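Local coordinates for probable arylamine n-acetyl transferase (Mycobacterium abscessus, PDB 4GUZ), which probably transfers an acetyl group from acetyl-coenzyme A to arylamine substrates, as other arylamine N-acetyltransferases do, at residues S137-I142 and V150-W155; T156-R161 and P183-R188; W171-A176 and S187-V192. One frame throughout, in Å; residues are numbered along the deposited sequence.

Contact 1. Residues S137-I142 and V150-W155; sequences SPLAPI and VADESW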
loop_
_atom_site.group_PDB
_atom_site.type_symbol
_atom_site.label_atom_id
_atom_site.label_comp_id
_atom_site.label_asym_id
_atom_site.label_seq_id
_atom_site.Cartn_x
_atom_site.Cartn_y
_atom_site.Cartn_z
ATOM N N SER A 137 2.264 0.314 -5.833
ATOM C CA SER A 137 1.031 -0.393 -6.039
ATOM C C SER A 137 0.526 -0.382 -7.478
ATOM O O SER A 137 0.698 0.606 -8.197
ATOM C CB SER A 137 -0.057 0.246 -5.170
ATOM O OG SER A 137 -0.202 -0.457 -3.950
ATOM N N PRO A 138 -0.206 -1.447 -7.877
ATOM C CA PRO A 138 -0.902 -1.407 -9.155
ATOM C C PRO A 138 -1.854 -0.221 -9.157
ATOM O O PRO A 138 -2.420 0.130 -8.107
ATOM C CB PRO A 138 -1.666 -2.736 -9.166
ATOM C CG PRO A 138 -0.867 -3.631 -8.290
ATOM C CD PRO A 138 -0.500 -2.713 -7.171
ATOM N N LEU A 139 -1.967 0.457 -10.314
ATOM C CA LEU A 139 -2.814 1.644 -10.423
ATOM C C LEU A 139 -4.236 1.252 -10.729
ATOM O O LEU A 139 -5.107 2.109 -10.743
ATOM C CB LEU A 139 -2.286 2.611 -11.490
ATOM C CG LEU A 139 -0.884 3.196 -11.257
ATOM C CD1 LEU A 139 -0.381 3.865 -12.495
ATOM C CD2 LEU A 139 -0.879 4.215 -10.144
ATOM N N ALA A 140 -4.485 -0.042 -10.973
ATOM C CA ALA A 140 -5.840 -0.479 -11.300
ATOM C C ALA A 140 -6.169 -1.802 -10.617
ATOM O O ALA A 140 -5.240 -2.593 -10.383
ATOM C CB ALA A 140 -5.975 -0.622 -12.811
ATOM N N PRO A 141 -7.466 -2.093 -10.322
ATOM C CA PRO A 141 -7.809 -3.425 -9.797
ATOM C C PRO A 141 -7.383 -4.491 -10.793
ATOM O O PRO A 141 -7.326 -4.222 -11.993
ATOM C CB PRO A 141 -9.339 -3.381 -9.654
ATOM C CG PRO A 141 -9.706 -1.948 -9.764
ATOM C CD PRO A 141 -8.686 -1.284 -10.582
ATOM N N ILE A 142 -7.056 -5.671 -10.312
ATOM C CA ILE A 142 -6.592 -6.755 -11.171
ATOM C C ILE A 142 -7.598 -7.884 -11.106
ATOM O O ILE A 142 -7.911 -8.361 -10.009
ATOM C CB ILE A 142 -5.151 -7.204 -10.747
ATOM C CG1 ILE A 142 -4.103 -6.089 -11.030
ATOM C CG2 ILE A 142 -4.746 -8.521 -11.420
ATOM C CD1 ILE A 142 -2.688 -6.343 -10.443
ATOM N N VAL A 150 -0.443 -8.559 -17.037
ATOM C CA VAL A 150 -1.281 -7.367 -16.998
ATOM C C VAL A 150 -0.450 -6.098 -17.173
ATOM O O VAL A 150 0.434 -5.832 -16.365
ATOM C CB VAL A 150 -2.085 -7.318 -15.656
ATOM C CG1 VAL A 150 -2.863 -6.021 -15.508
ATOM C CG2 VAL A 150 -3.027 -8.514 -15.498
ATOM N N ALA A 151 -0.812 -5.265 -18.173
ATOM C CA ALA A 151 -0.185 -3.962 -18.347
ATOM C C ALA A 151 -0.871 -2.963 -17.411
ATOM O O ALA A 151 -2.100 -2.947 -17.280
ATOM C CB ALA A 151 -0.299 -3.499 -19.805
ATOM N N ASP A 152 -0.078 -2.173 -16.716
ATOM C CA ASP A 152 -0.599 -1.175 -15.801
ATOM C C ASP A 152 0.212 0.047 -16.061
ATOM O O ASP A 152 1.252 0.259 -15.449
ATOM C CB ASP A 152 -0.509 -1.686 -14.352
ATOM C CG ASP A 152 -1.094 -0.760 -13.312
ATOM O OD1 ASP A 152 -2.278 -0.377 -13.448
ATOM O OD2 ASP A 152 -0.387 -0.449 -12.339
ATOM N N GLU A 153 -0.200 0.796 -17.093
ATOM C CA GLU A 153 0.522 1.966 -17.590
ATOM C C GLU A 153 1.920 1.496 -18.070
ATOM O O GLU A 153 1.961 0.566 -18.884
ATOM C CB GLU A 153 0.544 3.094 -16.538
ATOM C CG GLU A 153 -0.828 3.734 -16.323
ATOM C CD GLU A 153 -1.408 4.451 -17.535
ATOM O OE1 GLU A 153 -0.666 4.729 -18.506
ATOM O OE2 GLU A 153 -2.634 4.677 -17.532
ATOM N N SER A 154 3.037 2.035 -17.546
ATOM C CA SER A 154 4.374 1.581 -17.969
ATOM C C SER A 154 4.865 0.360 -17.186
ATOM O O SER A 154 5.927 -0.192 -17.502
ATOM C CB SER A 154 5.403 2.699 -17.865
ATOM O OG SER A 154 5.060 3.779 -18.720
ATOM N N TRP A 155 4.093 -0.055 -16.173
ATOM C CA TRP A 155 4.400 -1.192 -15.316
ATOM C C TRP A 155 3.751 -2.419 -15.876
ATOM O O TRP A 155 2.752 -2.311 -16.595
ATOM C CB TRP A 155 3.915 -0.941 -13.875
ATOM C CG TRP A 155 4.398 0.369 -13.328
ATOM C CD1 TRP A 155 3.734 1.562 -13.349
ATOM C CD2 TRP A 155 5.718 0.648 -12.839
ATOM N NE1 TRP A 155 4.550 2.564 -12.874
ATOM C CE2 TRP A 155 5.771 2.026 -12.536
ATOM C CE3 TRP A 155 6.832 -0.156 -12.529
ATOM C CZ2 TRP A 155 6.896 2.621 -11.949
ATOM C CZ3 TRP A 155 7.963 0.445 -11.982
ATOM C CH2 TRP A 155 7.991 1.815 -11.701
#

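Contact 2. Residues T156-R161 and P183-R188; sequences TYRLRR and PGWLSR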
loop_
_atom_site.group_PDB
_atom_site.type_symbol
_atom_site.label_atom_id
_atom_site.label_comp_id
_atom_site.label_asym_id
_atom_site.label_seq_id
_atom_site.Cartn_x
_atom_site.Cartn_y
_atom_site.Cartn_z
ATOM N N THR A 156 4.312 -3.589 -15.557
ATOM C CA THR A 156 3.770 -4.878 -16.005
ATOM C C THR A 156 3.773 -5.836 -14.830
ATOM O O THR A 156 4.769 -5.930 -14.102
ATOM C CB THR A 156 4.542 -5.437 -17.215
ATOM O OG1 THR A 156 4.809 -4.384 -18.133
ATOM C CG2 THR A 156 3.776 -6.539 -17.939
ATOM N N TYR A 157 2.658 -6.549 -14.660
ATOM C CA TYR A 157 2.488 -7.521 -13.585
ATOM C C TYR A 157 2.132 -8.882 -14.143
ATOM O O TYR A 157 1.590 -8.997 -15.252
ATOM C CB TYR A 157 1.388 -7.050 -12.604
ATOM C CG TYR A 157 1.736 -5.731 -11.945
ATOM C CD1 TYR A 157 2.736 -5.656 -10.976
ATOM C CD2 TYR A 157 1.076 -4.557 -12.293
ATOM C CE1 TYR A 157 3.113 -4.435 -10.423
ATOM C CE2 TYR A 157 1.444 -3.329 -11.744
ATOM C CZ TYR A 157 2.472 -3.273 -10.816
ATOM O OH TYR A 157 2.839 -2.072 -10.249
ATOM N N ARG A 158 2.423 -9.915 -13.363
ATOM C CA ARG A 158 2.030 -11.275 -13.691
ATOM C C ARG A 158 1.307 -11.848 -12.497
ATOM O O ARG A 158 1.782 -11.731 -11.371
ATOM C CB ARG A 158 3.201 -12.169 -14.075
ATOM C CG ARG A 158 2.705 -13.503 -14.662
ATOM C CD ARG A 158 3.676 -14.626 -14.476
ATOM N NE ARG A 158 3.251 -15.807 -15.230
ATOM C CZ ARG A 158 4.002 -16.889 -15.394
ATOM N NH1 ARG A 158 5.216 -16.951 -14.857
ATOM N NH2 ARG A 158 3.545 -17.920 -16.096
ATOM N N LEU A 159 0.142 -12.422 -12.739
ATOM C CA LEU A 159 -0.663 -13.060 -11.706
ATOM C C LEU A 159 -0.677 -14.544 -12.016
ATOM O O LEU A 159 -0.899 -14.909 -13.156
ATOM C CB LEU A 159 -2.075 -12.452 -11.730
ATOM C CG LEU A 159 -3.056 -12.853 -10.633
ATOM C CD1 LEU A 159 -2.611 -12.365 -9.266
ATOM C CD2 LEU A 159 -4.440 -12.293 -10.933
ATOM N N ARG A 160 -0.386 -15.394 -11.030
ATOM C CA ARG A 160 -0.376 -16.837 -11.250
ATOM C C ARG A 160 -0.778 -17.590 -10.001
ATOM O O ARG A 160 -0.119 -17.469 -8.964
ATOM C CB ARG A 160 1.009 -17.313 -11.707
ATOM C CG ARG A 160 0.984 -18.725 -12.237
ATOM C CD ARG A 160 2.288 -19.085 -12.898
ATOM N NE ARG A 160 2.219 -20.443 -13.434
ATOM C CZ ARG A 160 3.270 -21.238 -13.593
ATOM N NH1 ARG A 160 4.485 -20.818 -13.261
ATOM N NH2 ARG A 160 3.115 -22.464 -14.079
ATOM N N ARG A 161 -1.815 -18.417 -10.147
ATOM C CA ARG A 161 -2.384 -19.303 -9.129
ATOM C C ARG A 161 -1.548 -20.569 -9.038
ATOM O O ARG A 161 -1.088 -21.082 -10.063
ATOM C CB ARG A 161 -3.846 -19.668 -9.485
ATOM C CG ARG A 161 -4.612 -20.374 -8.365
ATOM C CD ARG A 161 -6.029 -20.700 -8.787
ATOM N NE ARG A 161 -6.836 -21.203 -7.676
ATOM C CZ ARG A 161 -8.163 -21.267 -7.706
ATOM N NH1 ARG A 161 -8.832 -20.821 -8.762
ATOM N NH2 ARG A 161 -8.834 -21.733 -6.665
ATOM N N PRO A 183 13.303 -9.390 -19.592
ATOM C CA PRO A 183 12.282 -10.442 -19.584
ATOM C C PRO A 183 12.324 -11.120 -18.222
ATOM O O PRO A 183 13.324 -11.020 -17.503
ATOM C CB PRO A 183 12.703 -11.388 -20.719
ATOM C CG PRO A 183 13.948 -10.794 -21.324
ATOM C CD PRO A 183 14.498 -9.801 -20.362
ATOM N N GLY A 184 11.267 -11.820 -17.885
ATOM C CA GLY A 184 11.215 -12.517 -16.611
ATOM C C GLY A 184 10.439 -11.749 -15.566
ATOM O O GLY A 184 9.990 -10.614 -15.792
ATOM N N TRP A 185 10.259 -12.378 -14.424
ATOM C CA TRP A 185 9.433 -11.822 -13.366
ATOM C C TRP A 185 10.105 -11.869 -12.037
ATOM O O TRP A 185 10.890 -12.780 -11.789
ATOM C CB TRP A 185 8.130 -12.651 -13.285
ATOM C CG TRP A 185 7.376 -12.639 -14.580
ATOM C CD1 TRP A 185 7.422 -13.584 -15.570
ATOM C CD2 TRP A 185 6.630 -11.544 -15.102
ATOM N NE1 TRP A 185 6.674 -13.173 -16.646
ATOM C CE2 TRP A 185 6.178 -11.918 -16.390
ATOM C CE3 TRP A 185 6.268 -10.283 -14.595
ATOM C CZ2 TRP A 185 5.387 -11.075 -17.178
ATOM C CZ3 TRP A 185 5.478 -9.451 -15.375
ATOM C CH2 TRP A 185 5.044 -9.846 -16.647
ATOM N N LEU A 186 9.757 -10.912 -11.157
ATOM C CA LEU A 186 10.197 -10.888 -9.760
ATOM C C LEU A 186 8.962 -11.049 -8.876
ATOM O O LEU A 186 8.105 -10.160 -8.893
ATOM C CB LEU A 186 10.949 -9.581 -9.409
ATOM C CG LEU A 186 11.392 -9.442 -7.924
ATOM C CD1 LEU A 186 12.509 -10.463 -7.564
ATOM C CD2 LEU A 186 11.836 -8.016 -7.603
ATOM N N SER A 187 8.862 -12.145 -8.086
ATOM C CA SER A 187 7.701 -12.286 -7.189
ATOM C C SER A 187 7.634 -11.118 -6.214
ATOM O O SER A 187 8.660 -10.749 -5.637
ATOM C CB SER A 187 7.735 -13.603 -6.418
ATOM O OG SER A 187 8.795 -13.634 -5.473
ATOM N N ARG A 188 6.439 -10.514 -6.052
ATOM C CA ARG A 188 6.232 -9.445 -5.069
ATOM C C ARG A 188 5.698 -10.066 -3.798
ATOM O O ARG A 188 6.351 -10.053 -2.772
ATOM C CB ARG A 188 5.249 -8.379 -5.571
ATOM C CG ARG A 188 5.890 -7.198 -6.199
ATOM C CD ARG A 188 4.851 -6.126 -6.388
ATOM N NE ARG A 188 5.442 -5.008 -7.108
ATOM C CZ ARG A 188 4.806 -3.893 -7.413
ATOM N NH1 ARG A 188 3.527 -3.739 -7.088
ATOM N NH2 ARG A 188 5.433 -2.927 -8.072
#

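Contact 3. Residues W171-A176 and S187-V192; sequences WTLSEA and SRHTFV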
loop_
_atom_site.group_PDB
_atom_site.type_symbol
_atom_site.label_atom_id
_atom_site.label_comp_id
_atom_site.label_asym_id
_atom_site.label_seq_id
_atom_site.Cartn_x
_atom_site.Cartn_y
_atom_site.Cartn_z
ATOM N N TRP A 171 -2.269 -17.224 -4.976
ATOM C CA TRP A 171 -1.735 -16.527 -6.145
ATOM C C TRP A 171 -0.417 -15.858 -5.836
ATOM O O TRP A 171 -0.237 -15.349 -4.728
ATOM C CB TRP A 171 -2.712 -15.425 -6.625
ATOM C CG TRP A 171 -3.954 -15.913 -7.307
ATOM C CD1 TRP A 171 -4.220 -15.882 -8.649
ATOM C CD2 TRP A 171 -5.090 -16.528 -6.685
ATOM N NE1 TRP A 171 -5.442 -16.469 -8.903
ATOM C CE2 TRP A 171 -5.992 -16.885 -7.718
ATOM C CE3 TRP A 171 -5.439 -16.814 -5.352
ATOM C CZ2 TRP A 171 -7.212 -17.515 -7.460
ATOM C CZ3 TRP A 171 -6.611 -17.503 -5.099
ATOM C CH2 TRP A 171 -7.503 -17.816 -6.142
ATOM N N THR A 172 0.429 -15.709 -6.866
ATOM C CA THR A 172 1.634 -14.910 -6.767
ATOM C C THR A 172 1.434 -13.724 -7.665
ATOM O O THR A 172 1.121 -13.904 -8.843
ATOM C CB THR A 172 2.921 -15.696 -7.147
ATOM O OG1 THR A 172 3.031 -16.863 -6.349
ATOM C CG2 THR A 172 4.217 -14.842 -7.043
ATOM N N LEU A 173 1.642 -12.516 -7.131
ATOM C CA LEU A 173 1.673 -11.320 -7.955
ATOM C C LEU A 173 3.139 -10.993 -8.159
ATOM O O LEU A 173 3.863 -10.866 -7.165
ATOM C CB LEU A 173 0.912 -10.133 -7.354
ATOM C CG LEU A 173 0.903 -8.881 -8.224
ATOM C CD1 LEU A 173 -0.137 -9.011 -9.357
ATOM C CD2 LEU A 173 0.613 -7.629 -7.396
ATOM N N SER A 174 3.593 -10.911 -9.426
ATOM C CA SER A 174 5.001 -10.615 -9.750
ATOM C C SER A 174 5.117 -9.307 -10.511
ATOM O O SER A 174 4.168 -8.891 -11.190
ATOM C CB SER A 174 5.631 -11.730 -10.593
ATOM O OG SER A 174 5.604 -12.999 -9.953
ATOM N N GLU A 175 6.291 -8.677 -10.444
ATOM C CA GLU A 175 6.512 -7.443 -11.219
ATOM C C GLU A 175 7.511 -7.785 -12.290
ATOM O O GLU A 175 8.330 -8.684 -12.085
ATOM C CB GLU A 175 6.973 -6.259 -10.341
ATOM C CG GLU A 175 8.269 -6.515 -9.572
ATOM C CD GLU A 175 8.773 -5.363 -8.722
ATOM O OE1 GLU A 175 8.060 -4.968 -7.772
ATOM O OE2 GLU A 175 9.909 -4.893 -8.967
ATOM N N ALA A 176 7.436 -7.114 -13.455
ATOM C CA ALA A 176 8.408 -7.363 -14.513
ATOM C C ALA A 176 9.832 -7.094 -13.988
ATOM O O ALA A 176 10.064 -6.122 -13.264
ATOM C CB ALA A 176 8.102 -6.518 -15.733
ATOM N N SER A 187 8.862 -12.145 -8.086
ATOM C CA SER A 187 7.701 -12.286 -7.189
ATOM C C SER A 187 7.634 -11.118 -6.214
ATOM O O SER A 187 8.660 -10.749 -5.637
ATOM C CB SER A 187 7.735 -13.603 -6.418
ATOM O OG SER A 187 8.795 -13.634 -5.473
ATOM N N ARG A 188 6.439 -10.514 -6.052
ATOM C CA ARG A 188 6.232 -9.445 -5.069
ATOM C C ARG A 188 5.698 -10.066 -3.798
ATOM O O ARG A 188 6.351 -10.053 -2.772
ATOM C CB ARG A 188 5.249 -8.379 -5.571
ATOM C CG ARG A 188 5.890 -7.198 -6.199
ATOM C CD ARG A 188 4.851 -6.126 -6.388
ATOM N NE ARG A 188 5.442 -5.008 -7.108
ATOM C CZ ARG A 188 4.806 -3.893 -7.413
ATOM N NH1 ARG A 188 3.527 -3.739 -7.088
ATOM N NH2 ARG A 188 5.433 -2.927 -8.072
ATOM N N HIS A 189 4.491 -10.618 -3.882
ATOM C CA HIS A 189 3.844 -11.276 -2.755
ATOM C C HIS A 189 3.040 -12.483 -3.213
ATOM O O HIS A 189 2.751 -12.635 -4.407
ATOM C CB HIS A 189 2.926 -10.274 -2.004
ATOM C CG HIS A 189 1.884 -9.574 -2.834
ATOM N ND1 HIS A 189 0.793 -10.249 -3.346
ATOM C CD2 HIS A 189 1.742 -8.248 -3.094
ATOM C CE1 HIS A 189 0.077 -9.342 -3.983
ATOM N NE2 HIS A 189 0.591 -8.111 -3.826
ATOM N N THR A 190 2.697 -13.343 -2.260
ATOM C CA THR A 190 1.774 -14.461 -2.466
ATOM C C THR A 190 0.571 -14.161 -1.592
ATOM O O THR A 190 0.729 -13.527 -0.555
ATOM C CB THR A 190 2.372 -15.845 -2.151
ATOM O OG1 THR A 190 2.673 -15.946 -0.750
ATOM C CG2 THR A 190 3.585 -16.194 -3.022
ATOM N N PHE A 191 -0.614 -14.576 -1.989
ATOM C CA PHE A 191 -1.793 -14.358 -1.144
ATOM C C PHE A 191 -2.762 -15.513 -1.301
ATOM O O PHE A 191 -2.710 -16.242 -2.276
ATOM C CB PHE A 191 -2.497 -13.010 -1.430
ATOM C CG PHE A 191 -2.983 -12.805 -2.853
ATOM C CD1 PHE A 191 -2.153 -12.250 -3.813
ATOM C CD2 PHE A 191 -4.285 -13.134 -3.217
ATOM C CE1 PHE A 191 -2.590 -12.090 -5.133
ATOM C CE2 PHE A 191 -4.727 -12.971 -4.524
ATOM C CZ PHE A 191 -3.886 -12.426 -5.473
ATOM N N VAL A 192 -3.649 -15.654 -0.320
ATOM C CA VAL A 192 -4.759 -16.609 -0.277
ATOM C C VAL A 192 -6.012 -15.764 -0.029
ATOM O O VAL A 192 -5.909 -14.666 0.524
ATOM C CB VAL A 192 -4.550 -17.721 0.777
ATOM C CG1 VAL A 192 -3.339 -18.596 0.421
ATOM C CG2 VAL A 192 -4.431 -17.150 2.179
#

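Contact 1. Residues S137-I142 and V150-W155
Leu139 and Asp152 meet at the centre of the contact between an irregular loop, 137-142, and segment 150-155, where strand 147-152 ends in a type II' beta turn from Asp152 to Trp155; their CA atoms lie 6.5 Å apart. Asp152 extends CG anti to its own backbone N (chi1 -177°). Leu139 N gives OD2 of Asp152 a nearly straight hydrogen bond of 2.7 Å, arriving on the syn side and 16° out of the carboxylate plane. Aspartate suits this place because its short carboxylate can accept a backbone N-H of the irregular loop. Pro138, which has no N-H to offer, packs its CA 3.4 Å from the same OD2. The Leu139 side chain crosses that of Asp152 at about a right angle and sets its CD1 3.9 Å from CG of Glu153, whose carboxylate goes on to a salt bridge with Arg40. Further along, Ile142 CG2 meets Val150 CG2 at 4.4 Å, a light apolar touch between branched residues. An aspartate carboxylate at the strand end thus holds the loop by one backbone N-H, and Pro138 touches Asp131, a member of a probable Cys-His-Asp triad like that of the arylamine N-acetyltransferase family.

Contact 2. Residues T156-R161 and P183-R188
Arg158 and Trp185 meet where strands 156-161 and 185-188, which are not neighbours in the sheet, pass 8.1 Å apart at 67°. The Arg158 side chain can be followed outward over the indole. Its CB sits above the centre of the six-membered ring of Trp185, 3.5 Å from the centroid and 8° off the ring normal, a CH-pi contact. With CG anti to the backbone N (chi1 -169°), the chain then runs over the indole: CG comes near CE2, and CD stands 4.0 Å from NE1 of Trp185. At the tip NH1 lies 4.1 Å from CD1 of Trp185, the guanidinium plane tilted against the indole, while NH2 goes to a salt bridge with Glu147. Arginine fits because its methylenes can line an aromatic face while the charge reaches beyond it. At the indole edge, CG2 of Thr156 touches CH2 of Trp185 at 3.8 Å.

Tyr157 turns its CB the other way, but its ring returns to Arg188: CE1 of Tyr157 lies over one face of that guanidinium, 3.4 Å from NH1, with the two planes well away from parallel. Arg188 has its salt bridge with Glu175, so its charge is met elsewhere. The chemistry is thus largely dispersion and CH-pi contact, with both arginines presenting carbon or a flat face to an aromatic group, while NH2 of Arg158 bridges to Glu147 and NE of Arg188 to Glu175.

Contact 3. Residues W171-A176 and S187-V192
Phe191 meets Trp171, and His189 meets Leu173, from side chains that both hold CG between the backbone N and the carbonyl carbon (chi1 59° and 55°). The ends of both side chains come nearer strand 171-176, beside Trp171 and Leu173 on the same face. CB of Trp171 lies over the Phe191 ring, 3.8 Å from its centroid, a CH-pi contact; the indole and phenyl planes are nearly parallel, at 11°, but slid so far apart that they barely overlap. Beside them Leu173 and His189 run side by side, CD2 of Leu173 3.6 Å from NE2 of His189. A leucine gives the imidazole an apolar flank, while NE2 is hydrogen-bonded to OD2 of Asp131.

On the other face Thr172 and Thr190 point the same way, with OG1 of Thr172 3.4 Å from CG2 of Thr190; beta-branched residues suit extended strands. The backbones pair antiparallel, Trp171 and Phe191 exchanging two hydrogen bonds and Leu173 N giving another to His189 O. Then the register slips. O of Leu173 takes Arg188 N at 2.8 Å and, weakly, His189 N at 3.4 Å, a classic beta bulge. There Arg188 turns toward Glu175: NE meets OE1 at 2.7 Å through the anti lone pair, almost in the guanidinium plane, and NH2 adds a weak bond to the same oxygen.

The hairpin lies within the large antiparallel sheet, strand 155-162 flanking 170-176 on one side and strand 96-104 flanking 185-196 on the other; Met118 of strand 116-123 touches both His189 and Phe191.

In the fold
From the N terminus the chain first closes contact 1, a short loop in which the segment after strand 126-130 meets the end of strand 147-152. The turn within its second segment leads into strand 155-162, so contact 2 opens only after contact 1 has closed. Contact 3 opens inside the span of contact 2 but runs past its end, so the two overlap without nesting; both end on strand 185-196, sharing Ser187 and Arg188. Strand 170-176 pairs with both 155-162 and 185-196, and contact 2 reaches across it. Val150 N probably bonds to Tyr157 O, and Ile142 packs on Leu159 and Leu173, tying the loop of contact 1 to this part of the eight-stranded sheet.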